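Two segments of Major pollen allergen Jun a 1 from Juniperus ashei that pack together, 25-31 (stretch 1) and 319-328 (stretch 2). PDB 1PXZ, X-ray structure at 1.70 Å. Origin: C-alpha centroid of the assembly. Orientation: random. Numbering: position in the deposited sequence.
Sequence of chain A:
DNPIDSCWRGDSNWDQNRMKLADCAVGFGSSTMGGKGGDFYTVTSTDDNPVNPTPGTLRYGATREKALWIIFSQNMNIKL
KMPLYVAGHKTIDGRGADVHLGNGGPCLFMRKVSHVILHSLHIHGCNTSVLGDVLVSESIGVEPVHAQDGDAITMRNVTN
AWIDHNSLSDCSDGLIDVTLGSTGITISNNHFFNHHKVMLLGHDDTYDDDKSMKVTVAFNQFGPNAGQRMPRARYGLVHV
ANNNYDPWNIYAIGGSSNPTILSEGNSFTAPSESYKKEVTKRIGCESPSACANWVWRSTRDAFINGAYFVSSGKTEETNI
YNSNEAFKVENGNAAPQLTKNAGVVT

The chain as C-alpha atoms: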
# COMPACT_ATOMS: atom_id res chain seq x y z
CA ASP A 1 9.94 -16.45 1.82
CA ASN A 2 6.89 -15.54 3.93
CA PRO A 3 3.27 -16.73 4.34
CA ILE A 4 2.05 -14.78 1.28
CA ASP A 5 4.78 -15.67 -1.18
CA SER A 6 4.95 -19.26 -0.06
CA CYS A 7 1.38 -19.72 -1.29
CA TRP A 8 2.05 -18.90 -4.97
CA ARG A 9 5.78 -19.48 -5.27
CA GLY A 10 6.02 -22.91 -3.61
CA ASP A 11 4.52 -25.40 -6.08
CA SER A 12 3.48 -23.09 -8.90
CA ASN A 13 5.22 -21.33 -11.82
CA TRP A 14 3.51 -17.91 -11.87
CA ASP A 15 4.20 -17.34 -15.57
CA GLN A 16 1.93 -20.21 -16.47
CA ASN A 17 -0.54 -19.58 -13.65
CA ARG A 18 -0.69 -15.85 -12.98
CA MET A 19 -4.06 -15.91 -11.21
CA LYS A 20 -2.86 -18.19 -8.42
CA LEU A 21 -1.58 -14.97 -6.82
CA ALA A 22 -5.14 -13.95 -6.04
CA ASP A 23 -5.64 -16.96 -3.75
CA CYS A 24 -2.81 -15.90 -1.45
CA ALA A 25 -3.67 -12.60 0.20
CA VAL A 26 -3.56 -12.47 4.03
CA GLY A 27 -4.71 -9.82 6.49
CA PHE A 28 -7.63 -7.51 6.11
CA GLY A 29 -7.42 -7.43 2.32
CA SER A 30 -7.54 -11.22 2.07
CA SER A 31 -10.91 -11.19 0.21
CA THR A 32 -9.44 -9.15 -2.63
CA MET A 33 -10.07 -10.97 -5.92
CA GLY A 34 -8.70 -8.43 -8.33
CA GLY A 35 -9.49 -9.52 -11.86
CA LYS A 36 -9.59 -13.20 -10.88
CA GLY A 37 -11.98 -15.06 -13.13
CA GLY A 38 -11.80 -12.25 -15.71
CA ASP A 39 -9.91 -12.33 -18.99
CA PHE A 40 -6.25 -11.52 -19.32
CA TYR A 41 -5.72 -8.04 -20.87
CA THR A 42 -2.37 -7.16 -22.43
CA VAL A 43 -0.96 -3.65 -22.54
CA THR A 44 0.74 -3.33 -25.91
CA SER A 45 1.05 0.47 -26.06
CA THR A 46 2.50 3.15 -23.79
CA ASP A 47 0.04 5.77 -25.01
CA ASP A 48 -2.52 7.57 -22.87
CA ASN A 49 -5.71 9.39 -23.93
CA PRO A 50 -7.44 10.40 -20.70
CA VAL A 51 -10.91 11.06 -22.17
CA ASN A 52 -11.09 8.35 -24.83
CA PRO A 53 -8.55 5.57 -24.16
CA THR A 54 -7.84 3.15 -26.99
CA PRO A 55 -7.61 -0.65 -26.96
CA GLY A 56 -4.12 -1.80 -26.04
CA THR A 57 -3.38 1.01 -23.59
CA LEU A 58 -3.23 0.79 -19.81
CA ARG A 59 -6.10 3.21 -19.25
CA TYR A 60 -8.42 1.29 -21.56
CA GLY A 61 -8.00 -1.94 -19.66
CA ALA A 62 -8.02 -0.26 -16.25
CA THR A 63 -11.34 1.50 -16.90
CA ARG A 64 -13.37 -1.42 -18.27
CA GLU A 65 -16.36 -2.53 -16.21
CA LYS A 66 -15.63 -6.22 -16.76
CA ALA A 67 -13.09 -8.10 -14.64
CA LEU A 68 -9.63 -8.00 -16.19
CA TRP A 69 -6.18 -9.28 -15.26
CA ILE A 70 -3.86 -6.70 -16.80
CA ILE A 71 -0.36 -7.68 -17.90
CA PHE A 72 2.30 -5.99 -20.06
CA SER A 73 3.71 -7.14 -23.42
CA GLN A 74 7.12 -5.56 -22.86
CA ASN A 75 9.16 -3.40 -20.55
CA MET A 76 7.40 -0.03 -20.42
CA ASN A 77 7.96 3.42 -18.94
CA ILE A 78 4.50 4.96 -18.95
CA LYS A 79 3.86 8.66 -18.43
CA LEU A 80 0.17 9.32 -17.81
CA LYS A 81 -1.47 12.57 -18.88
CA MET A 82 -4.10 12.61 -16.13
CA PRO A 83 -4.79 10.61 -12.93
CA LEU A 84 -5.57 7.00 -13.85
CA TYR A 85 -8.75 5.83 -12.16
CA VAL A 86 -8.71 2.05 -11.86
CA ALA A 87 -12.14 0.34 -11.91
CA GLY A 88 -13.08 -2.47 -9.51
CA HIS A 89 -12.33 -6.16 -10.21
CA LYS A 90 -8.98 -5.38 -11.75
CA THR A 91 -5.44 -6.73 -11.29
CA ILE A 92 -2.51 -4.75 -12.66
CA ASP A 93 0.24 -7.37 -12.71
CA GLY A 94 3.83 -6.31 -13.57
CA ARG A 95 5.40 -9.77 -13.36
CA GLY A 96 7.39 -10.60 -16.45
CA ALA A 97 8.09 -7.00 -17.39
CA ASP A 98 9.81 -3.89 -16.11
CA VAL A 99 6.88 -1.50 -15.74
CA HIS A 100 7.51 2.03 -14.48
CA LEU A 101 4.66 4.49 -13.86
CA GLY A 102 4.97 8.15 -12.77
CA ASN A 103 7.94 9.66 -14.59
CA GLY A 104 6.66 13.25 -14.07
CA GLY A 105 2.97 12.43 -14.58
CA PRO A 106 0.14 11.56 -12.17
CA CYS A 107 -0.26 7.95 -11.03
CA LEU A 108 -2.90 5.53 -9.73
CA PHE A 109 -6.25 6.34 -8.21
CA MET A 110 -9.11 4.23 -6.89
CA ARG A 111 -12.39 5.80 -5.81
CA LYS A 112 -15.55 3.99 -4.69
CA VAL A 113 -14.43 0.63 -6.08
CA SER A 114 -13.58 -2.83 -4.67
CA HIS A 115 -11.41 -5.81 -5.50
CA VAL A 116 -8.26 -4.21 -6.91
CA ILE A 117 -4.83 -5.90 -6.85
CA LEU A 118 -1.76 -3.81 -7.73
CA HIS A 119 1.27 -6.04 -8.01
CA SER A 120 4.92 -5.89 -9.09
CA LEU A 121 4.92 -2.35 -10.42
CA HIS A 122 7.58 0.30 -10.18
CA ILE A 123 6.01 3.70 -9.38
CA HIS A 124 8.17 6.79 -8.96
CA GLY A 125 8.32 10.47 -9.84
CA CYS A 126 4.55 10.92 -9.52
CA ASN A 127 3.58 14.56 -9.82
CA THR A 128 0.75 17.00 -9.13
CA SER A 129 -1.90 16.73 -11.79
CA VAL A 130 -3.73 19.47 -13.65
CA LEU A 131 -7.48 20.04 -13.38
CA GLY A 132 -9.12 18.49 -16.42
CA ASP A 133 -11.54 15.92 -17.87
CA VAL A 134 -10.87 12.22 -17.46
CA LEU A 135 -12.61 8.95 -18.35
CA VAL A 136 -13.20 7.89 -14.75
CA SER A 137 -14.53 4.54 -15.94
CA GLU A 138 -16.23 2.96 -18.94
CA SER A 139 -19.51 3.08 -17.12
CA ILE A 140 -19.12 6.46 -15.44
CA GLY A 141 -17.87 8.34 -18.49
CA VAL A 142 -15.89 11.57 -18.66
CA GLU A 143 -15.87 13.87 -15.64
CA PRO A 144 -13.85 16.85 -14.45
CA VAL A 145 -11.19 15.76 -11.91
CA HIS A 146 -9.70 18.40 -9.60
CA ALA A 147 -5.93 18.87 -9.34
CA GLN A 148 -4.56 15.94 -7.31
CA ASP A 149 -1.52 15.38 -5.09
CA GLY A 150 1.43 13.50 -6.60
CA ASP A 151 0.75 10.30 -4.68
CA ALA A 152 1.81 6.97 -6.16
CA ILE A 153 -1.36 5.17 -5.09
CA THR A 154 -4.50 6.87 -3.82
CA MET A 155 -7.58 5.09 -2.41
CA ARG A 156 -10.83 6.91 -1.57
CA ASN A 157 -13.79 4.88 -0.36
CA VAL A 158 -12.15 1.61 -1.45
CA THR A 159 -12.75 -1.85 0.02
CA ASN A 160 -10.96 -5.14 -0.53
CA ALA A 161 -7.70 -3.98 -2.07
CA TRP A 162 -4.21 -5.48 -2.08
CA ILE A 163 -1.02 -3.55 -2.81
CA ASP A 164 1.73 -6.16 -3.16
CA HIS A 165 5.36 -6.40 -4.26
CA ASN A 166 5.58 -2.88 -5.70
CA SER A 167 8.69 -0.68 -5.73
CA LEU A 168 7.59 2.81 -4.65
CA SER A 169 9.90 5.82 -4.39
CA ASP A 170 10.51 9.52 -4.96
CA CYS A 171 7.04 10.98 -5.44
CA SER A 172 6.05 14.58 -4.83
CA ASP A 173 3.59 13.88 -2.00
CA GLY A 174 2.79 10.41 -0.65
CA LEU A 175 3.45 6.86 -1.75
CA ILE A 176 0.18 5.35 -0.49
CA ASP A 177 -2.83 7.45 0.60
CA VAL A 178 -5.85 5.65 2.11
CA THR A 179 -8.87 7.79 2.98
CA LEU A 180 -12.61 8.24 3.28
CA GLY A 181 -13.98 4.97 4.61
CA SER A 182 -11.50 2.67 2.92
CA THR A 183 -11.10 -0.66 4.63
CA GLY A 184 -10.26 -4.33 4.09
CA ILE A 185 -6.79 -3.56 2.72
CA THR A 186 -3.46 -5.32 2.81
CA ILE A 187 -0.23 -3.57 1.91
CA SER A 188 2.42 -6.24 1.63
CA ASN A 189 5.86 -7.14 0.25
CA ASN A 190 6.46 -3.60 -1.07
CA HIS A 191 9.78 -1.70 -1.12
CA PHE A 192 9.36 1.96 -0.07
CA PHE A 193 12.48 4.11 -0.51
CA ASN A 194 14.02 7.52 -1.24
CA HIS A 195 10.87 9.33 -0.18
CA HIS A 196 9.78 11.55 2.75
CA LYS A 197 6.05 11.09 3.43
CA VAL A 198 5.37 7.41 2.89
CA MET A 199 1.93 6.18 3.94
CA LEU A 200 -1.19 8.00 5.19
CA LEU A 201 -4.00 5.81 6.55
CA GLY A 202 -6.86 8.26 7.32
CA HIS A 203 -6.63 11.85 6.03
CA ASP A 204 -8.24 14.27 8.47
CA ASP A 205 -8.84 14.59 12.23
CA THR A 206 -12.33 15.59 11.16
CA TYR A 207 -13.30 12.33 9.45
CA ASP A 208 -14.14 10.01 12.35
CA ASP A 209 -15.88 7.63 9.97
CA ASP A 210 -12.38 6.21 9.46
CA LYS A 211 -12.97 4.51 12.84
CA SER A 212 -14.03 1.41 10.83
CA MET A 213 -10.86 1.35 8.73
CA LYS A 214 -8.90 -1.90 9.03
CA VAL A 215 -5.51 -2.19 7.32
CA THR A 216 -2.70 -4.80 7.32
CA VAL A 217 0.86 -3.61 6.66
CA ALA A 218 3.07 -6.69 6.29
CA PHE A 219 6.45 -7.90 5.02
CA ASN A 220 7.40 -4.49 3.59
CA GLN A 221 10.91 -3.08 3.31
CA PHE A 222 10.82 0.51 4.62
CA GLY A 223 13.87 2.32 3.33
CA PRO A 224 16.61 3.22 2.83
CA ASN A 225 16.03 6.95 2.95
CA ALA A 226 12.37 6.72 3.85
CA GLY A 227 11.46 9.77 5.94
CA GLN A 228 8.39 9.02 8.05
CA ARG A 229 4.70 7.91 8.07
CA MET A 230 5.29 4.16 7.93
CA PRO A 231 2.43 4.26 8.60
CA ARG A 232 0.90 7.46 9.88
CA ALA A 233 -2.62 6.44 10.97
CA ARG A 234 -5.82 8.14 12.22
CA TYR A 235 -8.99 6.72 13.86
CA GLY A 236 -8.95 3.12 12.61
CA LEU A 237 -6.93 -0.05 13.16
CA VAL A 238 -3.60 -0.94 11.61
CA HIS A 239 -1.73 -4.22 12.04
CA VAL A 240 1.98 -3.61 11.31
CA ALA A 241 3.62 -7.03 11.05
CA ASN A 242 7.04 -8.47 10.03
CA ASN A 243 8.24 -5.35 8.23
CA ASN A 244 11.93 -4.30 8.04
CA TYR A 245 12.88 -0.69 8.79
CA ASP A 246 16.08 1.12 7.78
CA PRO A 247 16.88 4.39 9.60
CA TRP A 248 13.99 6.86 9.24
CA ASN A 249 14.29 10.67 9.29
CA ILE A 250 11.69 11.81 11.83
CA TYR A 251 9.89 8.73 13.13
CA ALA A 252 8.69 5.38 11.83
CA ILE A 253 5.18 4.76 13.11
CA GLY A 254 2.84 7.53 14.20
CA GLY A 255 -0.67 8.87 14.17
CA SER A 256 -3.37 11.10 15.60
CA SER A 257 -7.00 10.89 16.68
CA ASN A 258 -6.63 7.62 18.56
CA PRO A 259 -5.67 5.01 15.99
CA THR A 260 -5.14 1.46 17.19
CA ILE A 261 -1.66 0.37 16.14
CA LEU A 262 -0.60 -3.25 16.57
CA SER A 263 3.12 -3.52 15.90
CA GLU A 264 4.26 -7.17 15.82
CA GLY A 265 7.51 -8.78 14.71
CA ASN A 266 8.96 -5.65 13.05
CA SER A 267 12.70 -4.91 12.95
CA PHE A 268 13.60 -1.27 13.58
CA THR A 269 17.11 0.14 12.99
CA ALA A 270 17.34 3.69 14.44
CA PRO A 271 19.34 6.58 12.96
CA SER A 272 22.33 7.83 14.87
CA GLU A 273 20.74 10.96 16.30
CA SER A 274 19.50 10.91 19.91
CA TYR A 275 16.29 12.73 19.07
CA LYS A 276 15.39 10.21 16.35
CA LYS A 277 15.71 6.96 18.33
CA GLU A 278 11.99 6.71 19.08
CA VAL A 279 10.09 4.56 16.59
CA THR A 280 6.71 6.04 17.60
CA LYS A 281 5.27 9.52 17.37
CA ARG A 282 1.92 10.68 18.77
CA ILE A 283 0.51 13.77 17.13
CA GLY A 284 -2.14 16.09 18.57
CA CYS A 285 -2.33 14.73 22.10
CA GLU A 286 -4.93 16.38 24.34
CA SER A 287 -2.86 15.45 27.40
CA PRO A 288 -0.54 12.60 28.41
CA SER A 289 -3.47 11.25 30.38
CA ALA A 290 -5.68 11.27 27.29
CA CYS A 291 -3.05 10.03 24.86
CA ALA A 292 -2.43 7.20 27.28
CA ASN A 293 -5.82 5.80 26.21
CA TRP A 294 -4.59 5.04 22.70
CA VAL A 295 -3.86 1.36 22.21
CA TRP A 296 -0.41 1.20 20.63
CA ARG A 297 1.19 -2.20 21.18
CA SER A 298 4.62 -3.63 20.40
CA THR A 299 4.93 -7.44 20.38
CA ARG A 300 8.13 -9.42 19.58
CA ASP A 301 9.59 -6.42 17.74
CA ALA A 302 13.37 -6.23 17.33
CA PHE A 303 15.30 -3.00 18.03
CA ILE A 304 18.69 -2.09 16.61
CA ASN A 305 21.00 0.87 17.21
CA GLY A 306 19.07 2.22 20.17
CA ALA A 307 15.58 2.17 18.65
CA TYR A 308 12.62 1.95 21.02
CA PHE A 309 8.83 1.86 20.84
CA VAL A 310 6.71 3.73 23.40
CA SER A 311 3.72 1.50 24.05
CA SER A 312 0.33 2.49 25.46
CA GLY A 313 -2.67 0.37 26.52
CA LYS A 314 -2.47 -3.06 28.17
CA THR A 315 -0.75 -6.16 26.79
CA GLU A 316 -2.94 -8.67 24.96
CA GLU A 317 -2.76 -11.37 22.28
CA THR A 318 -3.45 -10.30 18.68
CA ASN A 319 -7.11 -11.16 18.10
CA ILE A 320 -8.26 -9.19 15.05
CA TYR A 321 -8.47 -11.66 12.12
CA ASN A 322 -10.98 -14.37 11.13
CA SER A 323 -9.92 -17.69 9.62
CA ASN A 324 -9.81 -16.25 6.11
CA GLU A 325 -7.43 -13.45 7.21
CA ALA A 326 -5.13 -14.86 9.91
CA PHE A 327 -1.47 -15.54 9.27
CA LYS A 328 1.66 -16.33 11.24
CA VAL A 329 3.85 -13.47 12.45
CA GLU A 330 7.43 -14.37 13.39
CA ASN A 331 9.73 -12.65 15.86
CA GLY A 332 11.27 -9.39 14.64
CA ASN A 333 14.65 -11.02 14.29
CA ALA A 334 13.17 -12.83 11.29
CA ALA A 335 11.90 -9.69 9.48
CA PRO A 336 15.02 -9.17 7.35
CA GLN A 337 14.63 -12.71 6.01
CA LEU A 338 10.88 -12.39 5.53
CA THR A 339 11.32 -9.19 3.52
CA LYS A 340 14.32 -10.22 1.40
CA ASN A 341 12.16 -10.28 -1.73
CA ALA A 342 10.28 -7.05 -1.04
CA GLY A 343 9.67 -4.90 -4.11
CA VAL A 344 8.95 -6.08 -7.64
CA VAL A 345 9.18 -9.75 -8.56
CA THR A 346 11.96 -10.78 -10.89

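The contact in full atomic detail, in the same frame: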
# COMPACT_ATOMS: atom_id res chain seq x y z
N ALA A 25 -3.70 -13.78 -0.67
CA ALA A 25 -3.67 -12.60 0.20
C ALA A 25 -3.98 -12.99 1.65
O ALA A 25 -4.78 -13.90 1.87
CB ALA A 25 -4.65 -11.55 -0.30
N VAL A 26 -3.36 -12.30 2.59
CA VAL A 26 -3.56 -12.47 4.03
C VAL A 26 -3.92 -11.11 4.63
O VAL A 26 -3.78 -10.07 3.98
CB VAL A 26 -2.37 -13.08 4.80
CG1 VAL A 26 -2.00 -14.44 4.19
CG2 VAL A 26 -1.15 -12.19 4.82
N GLY A 27 -4.41 -11.11 5.88
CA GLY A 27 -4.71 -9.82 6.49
C GLY A 27 -6.07 -9.31 6.07
O GLY A 27 -6.85 -10.07 5.50
N PHE A 28 -6.31 -8.05 6.35
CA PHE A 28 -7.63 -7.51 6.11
C PHE A 28 -7.99 -7.44 4.63
O PHE A 28 -9.18 -7.38 4.31
CB PHE A 28 -7.74 -6.12 6.75
CG PHE A 28 -7.75 -6.16 8.28
CD1 PHE A 28 -8.71 -6.88 8.94
CD2 PHE A 28 -6.78 -5.47 8.98
CE1 PHE A 28 -8.74 -6.93 10.33
CE2 PHE A 28 -6.80 -5.52 10.37
CZ PHE A 28 -7.77 -6.24 11.03
N GLY A 29 -7.00 -7.43 3.72
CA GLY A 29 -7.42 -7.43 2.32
C GLY A 29 -7.47 -8.83 1.75
O GLY A 29 -7.39 -9.02 0.53
N SER A 30 -7.63 -9.86 2.59
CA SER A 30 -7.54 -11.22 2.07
C SER A 30 -8.67 -11.60 1.11
O SER A 30 -8.47 -12.57 0.36
CB SER A 30 -7.57 -12.27 3.22
OG SER A 30 -8.90 -12.29 3.72
N SER A 31 -9.79 -10.90 1.09
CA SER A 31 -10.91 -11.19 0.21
C SER A 31 -10.74 -10.57 -1.17
O SER A 31 -11.58 -10.80 -2.05
CB SER A 31 -12.24 -10.65 0.78
OG SER A 31 -12.58 -11.42 1.92
N ASN A 319 -5.85 -10.49 18.43
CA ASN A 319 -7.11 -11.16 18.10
C ASN A 319 -7.99 -10.29 17.20
O ASN A 319 -9.03 -9.76 17.60
CB ASN A 319 -7.86 -11.54 19.37
CG ASN A 319 -8.75 -12.75 19.15
OD1 ASN A 319 -9.06 -13.47 20.09
ND2 ASN A 319 -9.17 -12.96 17.90
N ILE A 320 -7.57 -10.12 15.95
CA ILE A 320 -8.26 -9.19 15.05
C ILE A 320 -8.74 -9.82 13.76
O ILE A 320 -9.56 -9.18 13.10
CB ILE A 320 -7.31 -8.00 14.74
CG1 ILE A 320 -5.98 -8.38 14.10
CG2 ILE A 320 -7.06 -7.20 16.02
CD1 ILE A 320 -5.15 -7.21 13.59
N TYR A 321 -8.23 -10.99 13.39
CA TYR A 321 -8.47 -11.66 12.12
C TYR A 321 -9.40 -12.87 12.22
O TYR A 321 -9.30 -13.60 13.21
CB TYR A 321 -7.15 -12.21 11.57
CG TYR A 321 -6.16 -11.15 11.12
CD1 TYR A 321 -6.58 -10.06 10.37
CD2 TYR A 321 -4.81 -11.26 11.45
CE1 TYR A 321 -5.68 -9.08 9.96
CE2 TYR A 321 -3.91 -10.29 11.04
CZ TYR A 321 -4.35 -9.21 10.29
OH TYR A 321 -3.45 -8.23 9.88
N ASN A 322 -10.23 -13.12 11.23
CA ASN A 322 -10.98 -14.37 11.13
C ASN A 322 -10.14 -15.42 10.42
O ASN A 322 -8.99 -15.21 10.04
CB ASN A 322 -12.32 -14.14 10.42
CG ASN A 322 -12.22 -13.79 8.95
OD1 ASN A 322 -11.40 -14.30 8.20
ND2 ASN A 322 -13.07 -12.89 8.47
N SER A 323 -10.71 -16.60 10.16
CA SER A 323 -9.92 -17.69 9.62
C SER A 323 -9.47 -17.40 8.18
O SER A 323 -8.49 -17.99 7.72
CB SER A 323 -10.72 -19.01 9.61
OG SER A 323 -10.98 -19.49 10.91
N ASN A 324 -10.21 -16.53 7.50
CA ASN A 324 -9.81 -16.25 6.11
C ASN A 324 -8.68 -15.23 6.04
O ASN A 324 -8.09 -15.05 4.97
CB ASN A 324 -11.01 -15.76 5.30
CG ASN A 324 -12.09 -16.83 5.10
OD1 ASN A 324 -13.24 -16.49 5.33
ND2 ASN A 324 -11.69 -18.01 4.66
N GLU A 325 -8.37 -14.56 7.15
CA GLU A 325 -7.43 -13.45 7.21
C GLU A 325 -6.14 -13.76 7.96
O GLU A 325 -5.10 -13.16 7.66
CB GLU A 325 -8.07 -12.23 7.89
CG GLU A 325 -9.26 -11.61 7.19
CD GLU A 325 -10.15 -10.77 8.07
OE1 GLU A 325 -10.18 -10.91 9.33
OE2 GLU A 325 -10.87 -9.92 7.51
N ALA A 326 -6.20 -14.65 8.95
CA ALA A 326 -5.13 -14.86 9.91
C ALA A 326 -3.87 -15.36 9.24
O ALA A 326 -3.95 -16.12 8.27
CB ALA A 326 -5.57 -15.88 10.98
N PHE A 327 -2.71 -14.97 9.76
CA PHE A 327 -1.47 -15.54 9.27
C PHE A 327 -0.39 -15.47 10.35
O PHE A 327 -0.50 -14.68 11.28
CB PHE A 327 -1.00 -14.76 8.04
CG PHE A 327 -0.70 -13.30 8.33
CD1 PHE A 327 -1.72 -12.38 8.43
CD2 PHE A 327 0.61 -12.89 8.50
CE1 PHE A 327 -1.46 -11.04 8.68
CE2 PHE A 327 0.90 -11.54 8.73
CZ PHE A 327 -0.14 -10.63 8.80
N LYS A 328 0.63 -16.28 10.20
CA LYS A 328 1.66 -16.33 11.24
C LYS A 328 2.60 -15.13 11.18
O LYS A 328 3.11 -14.78 10.13
CB LYS A 328 2.50 -17.60 11.06
CG LYS A 328 3.42 -17.86 12.25
CD LYS A 328 4.10 -19.21 12.13
CE LYS A 328 3.13 -20.36 12.37
NZ LYS A 328 3.13 -21.35 11.25
O HOH W 1 -11.49 -8.29 5.58
O HOH W 2 -11.00 -11.17 4.38

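Two irregular loops, almost three hundred residues apart in sequence, meet here and bury 422 Å² between them. The anchor is a backbone hydrogen bond, G27 N to E325 O, 2.8 Å long and nearly straight at 162°, where the two stretches come closest. Glycine suits this point because with phi/psi of 83/-167 a CB would jam against the carbonyl O of V26; G27 CA lies 3.7 Å from Y321 CE1.

Aromatic rings pack near this bond. V26, with chi1 m, places its CG2 methyl over the face of the F327 ring, 3.8 Å from the ring centroid, in a CH-pi contact; F327 takes chi1 p, and its CA-to-CB bond points toward the first stretch. F28 leaves its backbone sideways, but chi1 m carries the ring closer, and it has the largest area covered by the other stretch. Y321 is also m and turns its edge toward the F28 face, with centroids 4.8 Å apart and planes at 58°. I320 adds its CD1, 3.8 Å from F28 CZ. A flat, wholly apolar ring suits this buried site, whereas Y321 has a hydroxyl that is satisfied elsewhere in the structure.

E325 joins the apolar packing to the polar contacts. Its chi1 m and chi2 t extend the chain so that the carboxylate reaches both ways: OE1 accepts a 2.9 Å hydrogen bond from N322 N, bracing its own loop, while OE2 accepts one from water 1 at 2.6 Å. That water also donates to F28 O, 2.8 Å away, and so bridges the stretches. The aliphatic CG of E325 meanwhile packs 3.6 Å from S30 OG. S30, with chi1 p, holds this small hydroxyl 3.1 Å from N324 O and 2.5 Å from water 2, which also reaches S31 OG.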